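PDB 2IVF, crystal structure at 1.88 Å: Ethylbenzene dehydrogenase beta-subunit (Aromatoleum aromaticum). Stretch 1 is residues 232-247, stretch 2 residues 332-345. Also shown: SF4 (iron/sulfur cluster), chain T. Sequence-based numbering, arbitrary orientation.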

# COMPACT_ATOMS: atom_id res chain seq x y z
N GLY B 232 2.07 -5.33 -11.23
CA GLY B 232 3.32 -4.94 -11.82
C GLY B 232 3.57 -5.58 -13.18
O GLY B 232 4.51 -5.18 -13.86
N ARG B 233 2.73 -6.51 -13.57
CA ARG B 233 2.82 -7.21 -14.86
C ARG B 233 4.19 -7.91 -14.98
O ARG B 233 4.81 -7.94 -16.03
CB ARG B 233 2.53 -6.24 -16.03
CG ARG B 233 1.28 -5.34 -15.77
CD ARG B 233 1.09 -4.24 -16.78
NE ARG B 233 0.39 -4.60 -18.02
CZ ARG B 233 0.98 -4.99 -19.17
NH1 ARG B 233 2.31 -5.06 -19.30
NH2 ARG B 233 0.24 -5.24 -20.21
N VAL B 234 4.57 -8.51 -13.86
CA VAL B 234 5.86 -9.14 -13.61
C VAL B 234 5.87 -10.60 -14.02
O VAL B 234 6.92 -11.19 -14.24
CB VAL B 234 6.04 -9.03 -12.08
CG1 VAL B 234 6.96 -10.01 -11.48
CG2 VAL B 234 6.25 -7.58 -11.73
N ARG B 235 4.68 -11.18 -14.07
CA ARG B 235 4.50 -12.61 -14.06
C ARG B 235 4.10 -13.12 -15.44
O ARG B 235 3.23 -12.57 -16.07
CB ARG B 235 3.38 -12.96 -13.12
CG ARG B 235 3.51 -12.52 -11.68
CD ARG B 235 4.56 -13.27 -11.01
NE ARG B 235 4.52 -13.04 -9.58
CZ ARG B 235 4.10 -13.92 -8.67
NH1 ARG B 235 3.64 -15.11 -9.00
NH2 ARG B 235 4.15 -13.59 -7.39
N ALA B 236 4.73 -14.17 -15.91
CA ALA B 236 4.23 -14.91 -17.04
C ALA B 236 4.06 -16.36 -16.66
O ALA B 236 4.71 -16.88 -15.74
CB ALA B 236 5.20 -14.76 -18.27
N PHE B 237 3.19 -17.03 -17.40
CA PHE B 237 2.73 -18.33 -16.99
C PHE B 237 2.46 -19.15 -18.24
O PHE B 237 1.97 -18.63 -19.25
CB PHE B 237 1.40 -18.20 -16.22
CG PHE B 237 0.87 -19.52 -15.72
CD1 PHE B 237 1.60 -20.28 -14.85
CD2 PHE B 237 -0.39 -20.00 -16.12
CE1 PHE B 237 1.09 -21.51 -14.37
CE2 PHE B 237 -0.90 -21.20 -15.63
CZ PHE B 237 -0.17 -21.95 -14.78
N GLY B 238 2.73 -20.44 -18.15
CA GLY B 238 2.36 -21.32 -19.23
C GLY B 238 3.11 -22.62 -19.18
O GLY B 238 3.82 -22.86 -18.24
N TYR B 239 2.98 -23.40 -20.25
CA TYR B 239 3.71 -24.66 -20.40
C TYR B 239 5.09 -24.40 -20.98
O TYR B 239 5.23 -23.74 -22.01
CB TYR B 239 2.98 -25.61 -21.30
CG TYR B 239 1.68 -26.10 -20.72
CD1 TYR B 239 1.66 -27.09 -19.72
CD2 TYR B 239 0.48 -25.60 -21.16
CE1 TYR B 239 0.45 -27.56 -19.21
CE2 TYR B 239 -0.72 -26.08 -20.67
CZ TYR B 239 -0.73 -27.05 -19.72
OH TYR B 239 -1.95 -27.46 -19.25
N LEU B 240 6.10 -24.98 -20.35
CA LEU B 240 7.46 -24.75 -20.77
C LEU B 240 7.73 -25.22 -22.23
O LEU B 240 8.59 -24.64 -22.92
CB LEU B 240 8.42 -25.45 -19.79
CG LEU B 240 9.91 -25.26 -19.97
CD1 LEU B 240 10.32 -23.85 -19.74
CD2 LEU B 240 10.65 -26.16 -19.04
N ASP B 241 6.98 -26.22 -22.70
CA ASP B 241 7.11 -26.77 -24.05
C ASP B 241 6.37 -25.98 -25.11
O ASP B 241 6.54 -26.24 -26.30
CB ASP B 241 6.60 -28.21 -24.10
CG ASP B 241 5.13 -28.30 -23.75
OD1 ASP B 241 4.27 -28.03 -24.61
OD2 ASP B 241 4.82 -28.64 -22.60
N ASP B 242 5.52 -25.05 -24.68
CA ASP B 242 4.70 -24.25 -25.61
C ASP B 242 5.61 -23.17 -26.18
O ASP B 242 5.91 -22.19 -25.53
CB ASP B 242 3.49 -23.66 -24.87
CG ASP B 242 2.75 -22.61 -25.67
OD1 ASP B 242 3.01 -22.46 -26.88
OD2 ASP B 242 1.91 -21.90 -25.06
N THR B 243 6.00 -23.34 -27.44
CA THR B 243 7.04 -22.50 -28.02
C THR B 243 6.50 -21.09 -28.32
O THR B 243 7.26 -20.18 -28.55
CB THR B 243 7.63 -23.13 -29.29
OG1 THR B 243 6.58 -23.29 -30.23
CG2 THR B 243 8.23 -24.51 -28.98
N THR B 244 5.19 -20.93 -28.32
CA THR B 244 4.61 -19.62 -28.51
C THR B 244 4.47 -18.82 -27.24
O THR B 244 4.09 -17.67 -27.28
CB THR B 244 3.25 -19.75 -29.23
OG1 THR B 244 2.27 -20.34 -28.37
CG2 THR B 244 3.45 -20.64 -30.46
N SER B 245 4.80 -19.39 -26.08
CA SER B 245 4.50 -18.73 -24.82
C SER B 245 5.63 -17.81 -24.41
O SER B 245 6.79 -18.09 -24.75
CB SER B 245 4.28 -19.78 -23.71
OG SER B 245 5.44 -20.58 -23.44
N HIS B 246 5.30 -16.76 -23.67
CA HIS B 246 6.31 -15.99 -22.97
C HIS B 246 7.25 -16.84 -22.14
O HIS B 246 8.47 -16.63 -22.17
CB HIS B 246 5.69 -14.92 -22.06
CG HIS B 246 5.12 -13.79 -22.83
ND1 HIS B 246 4.67 -13.95 -24.11
CD2 HIS B 246 4.92 -12.48 -22.51
CE1 HIS B 246 4.25 -12.78 -24.58
NE2 HIS B 246 4.40 -11.88 -23.63
N VAL B 247 6.72 -17.80 -21.40
CA VAL B 247 7.60 -18.55 -20.51
C VAL B 247 8.64 -19.34 -21.33
O VAL B 247 9.80 -19.36 -21.00
CB VAL B 247 6.84 -19.42 -19.47
CG1 VAL B 247 6.06 -18.53 -18.51
CG2 VAL B 247 5.92 -20.43 -20.13
FE1 SF4 T . 5.80 -8.19 -7.22
FE2 SF4 T . 3.72 -9.74 -6.33
FE3 SF4 T . 3.65 -8.53 -8.73
FE4 SF4 T . 3.38 -6.98 -6.53
S1 SF4 T . 1.96 -8.59 -7.19
S2 SF4 T . 4.67 -6.56 -8.38
S3 SF4 T . 4.81 -8.10 -5.15
S4 SF4 T . 5.13 -10.19 -8.06
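Stretch 2 332-345: LISKKWSDRFGGFT

Two segments far apart in sequence can be joined with very little regular sheet pairing if arginine side chains satisfy the carbonyl groups that the backbones leave free. The beta-subunit of ethylbenzene dehydrogenase illustrates this: residues 332-345 lie along residues 232-247, burying 852 Å² in all. Over the closest part the two stretches run in the same direction, with A236, F237 and G238 facing R340, F341 and G342 at CA separations of 4.6, 4.6 and 4.2 Å.

Stretch 2 enters as the end of a helix that begins earlier in the chain, L332 and I333, whose CA-to-CB bonds point away from stretch 1. S334 then leaves helical geometry with positive phi (54/80). The helix end exposes carbonyls, and R233 collects them: its NH1 and NH2 donate to S334 O at 2.9 and 2.7 Å, while NH1 also makes a weak hydrogen bond to I333 O at 2.9 Å. S334 OG accepts a weak hydrogen bond from H246 NE2 at 3.1 Å. The CA-to-CB bonds of K335 and K336 point away, and the chain continues into a 3-10 segment, 337-340. At its start W337 packs beside the same arginine, its CB 3.5 Å from R233 NH2.

D339 and R340 lie against the H246 ring, with D339 O and R340 CA over one face; the R340 CA is 4.3 Å from the ring centroid. A water accepts from H246 N at 2.9 Å and donates to D339 O at 2.6 Å. R340 answers R233 in the reverse sense, reaching from stretch 2 to the strand: its NE donates to R235 O at 2.9 Å with a nearly straight angle, and its guanidinium carries R233 O over one face. Meanwhile its NH1 reaches back to L332 O at 3.1 Å, tying together the two ends of the bend. The backbone of R340 contributes as well, since F237 N donates to R340 O at 2.9 Å.

A type I' turn from F341 to F344 follows. The CA-to-CB bond of F341 points away, although its CD1 remains 4.3 Å from F237 CB. At G342 the two stretches come so close that an ideal CB would clash with F237 O and G238 CA; positive phi also favours glycine here. A second water bridges the two stretches, accepting from Y239 N at 3.0 Å and donating to G342 O and D242 OD2, both at 2.7 Å. At the end of the turn, the CA-to-CB bond of F344 points toward stretch 1, and the ring places CD2 3.6 Å from F237 CE2 and CZ 3.7 Å from Y239 CE2. T345 is already out of reach.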

# COMPACT_ATOMS: atom_id res chain seq x y z
N LEU B 332 9.11 -8.68 -22.35
CA LEU B 332 9.22 -8.34 -20.99
C LEU B 332 8.27 -7.18 -20.67
O LEU B 332 7.81 -7.05 -19.57
CB LEU B 332 10.66 -7.97 -20.60
CG LEU B 332 11.68 -9.09 -20.60
CD1 LEU B 332 13.10 -8.49 -20.30
CD2 LEU B 332 11.35 -10.26 -19.64
N ILE B 333 7.99 -6.33 -21.65
CA ILE B 333 7.05 -5.26 -21.50
C ILE B 333 5.63 -5.83 -21.55
O ILE B 333 4.82 -5.48 -20.71
CB ILE B 333 7.23 -4.21 -22.62
CG1 ILE B 333 8.49 -3.41 -22.34
CG2 ILE B 333 5.97 -3.33 -22.81
CD1 ILE B 333 9.00 -2.63 -23.48
N SER B 334 5.36 -6.63 -22.58
CA SER B 334 4.02 -7.21 -22.87
C SER B 334 2.92 -6.21 -22.94
O SER B 334 2.15 -6.05 -22.00
CB SER B 334 3.63 -8.28 -21.86
OG SER B 334 4.61 -9.27 -21.88
N LYS B 335 2.82 -5.55 -24.06
CA LYS B 335 1.87 -4.46 -24.19
C LYS B 335 0.42 -4.90 -23.99
O LYS B 335 -0.40 -4.14 -23.44
CB LYS B 335 2.13 -3.69 -25.47
CG LYS B 335 1.88 -4.38 -26.67
CD LYS B 335 2.26 -3.52 -27.88
CE LYS B 335 1.67 -4.18 -29.10
NZ LYS B 335 1.80 -3.52 -30.44
N LYS B 336 0.14 -6.15 -24.37
CA LYS B 336 -1.14 -6.82 -24.13
C LYS B 336 -0.96 -7.80 -22.99
O LYS B 336 -0.29 -8.81 -23.12
CB LYS B 336 -1.57 -7.57 -25.37
CG LYS B 336 -2.95 -8.29 -25.22
CD LYS B 336 -3.34 -8.99 -26.51
CE LYS B 336 -4.70 -9.64 -26.46
NZ LYS B 336 -4.88 -10.54 -27.68
N TRP B 337 -1.57 -7.50 -21.88
CA TRP B 337 -1.37 -8.19 -20.64
C TRP B 337 -1.68 -9.66 -20.79
O TRP B 337 -0.91 -10.50 -20.31
CB TRP B 337 -2.26 -7.53 -19.56
CG TRP B 337 -2.38 -8.24 -18.28
CD1 TRP B 337 -1.49 -8.32 -17.29
CD2 TRP B 337 -3.55 -8.89 -17.83
NE1 TRP B 337 -2.01 -9.03 -16.23
CE2 TRP B 337 -3.27 -9.43 -16.57
CE3 TRP B 337 -4.76 -9.19 -18.43
CZ2 TRP B 337 -4.19 -10.19 -15.88
CZ3 TRP B 337 -5.67 -9.92 -17.74
CH2 TRP B 337 -5.39 -10.39 -16.48
N SER B 338 -2.79 -9.99 -21.44
CA SER B 338 -3.24 -11.38 -21.43
C SER B 338 -2.24 -12.28 -22.15
O SER B 338 -2.27 -13.50 -21.98
CB SER B 338 -4.62 -11.54 -22.06
OG SER B 338 -4.57 -11.10 -23.41
N ASP B 339 -1.35 -11.69 -22.95
CA ASP B 339 -0.35 -12.51 -23.67
C ASP B 339 0.68 -13.12 -22.71
O ASP B 339 1.45 -13.97 -23.13
CB ASP B 339 0.44 -11.65 -24.69
CG ASP B 339 -0.33 -11.41 -25.99
OD1 ASP B 339 -1.37 -11.99 -26.24
OD2 ASP B 339 0.14 -10.56 -26.74
N ARG B 340 0.72 -12.67 -21.46
CA ARG B 340 1.69 -13.19 -20.48
C ARG B 340 1.33 -14.58 -19.99
O ARG B 340 2.15 -15.23 -19.36
CB ARG B 340 1.79 -12.24 -19.29
CG ARG B 340 2.30 -10.87 -19.72
CD ARG B 340 2.79 -10.00 -18.63
NE ARG B 340 3.98 -10.50 -17.97
CZ ARG B 340 5.23 -10.07 -18.15
NH1 ARG B 340 5.54 -9.15 -19.05
NH2 ARG B 340 6.19 -10.61 -17.45
N PHE B 341 0.12 -15.06 -20.28
CA PHE B 341 -0.42 -16.21 -19.54
C PHE B 341 -0.52 -17.50 -20.27
O PHE B 341 -1.17 -18.39 -19.82
CB PHE B 341 -1.75 -15.85 -18.92
CG PHE B 341 -1.64 -14.64 -18.03
CD1 PHE B 341 -1.06 -14.76 -16.79
CD2 PHE B 341 -1.99 -13.40 -18.48
CE1 PHE B 341 -0.89 -13.67 -15.97
CE2 PHE B 341 -1.85 -12.28 -17.65
CZ PHE B 341 -1.28 -12.41 -16.41
N GLY B 342 0.11 -17.60 -21.42
CA GLY B 342 0.32 -18.91 -22.02
C GLY B 342 -0.95 -19.62 -22.42
O GLY B 342 -1.00 -20.87 -22.35
N GLY B 343 -1.97 -18.85 -22.80
CA GLY B 343 -3.29 -19.36 -23.14
C GLY B 343 -4.26 -19.54 -22.00
O GLY B 343 -5.44 -19.82 -22.23
N PHE B 344 -3.80 -19.38 -20.78
CA PHE B 344 -4.68 -19.34 -19.58
C PHE B 344 -5.36 -18.01 -19.46
O PHE B 344 -5.03 -17.19 -18.62
CB PHE B 344 -3.88 -19.69 -18.34
CG PHE B 344 -3.46 -21.14 -18.35
CD1 PHE B 344 -4.28 -22.14 -17.80
CD2 PHE B 344 -2.28 -21.51 -18.96
CE1 PHE B 344 -3.90 -23.46 -17.82
CE2 PHE B 344 -1.87 -22.84 -19.01
CZ PHE B 344 -2.67 -23.83 -18.43
N THR B 345 -6.27 -17.77 -20.38
CA THR B 345 -6.85 -16.43 -20.55
C THR B 345 -8.36 -16.39 -20.27
O THR B 345 -9.02 -15.40 -20.58
CB THR B 345 -6.64 -15.88 -21.99
OG1 THR B 345 -7.18 -16.79 -22.94
CG2 THR B 345 -5.13 -15.58 -22.26
O HOH W 1 1.32 -22.32 -22.46
O HOH W 2 2.46 -16.32 -23.13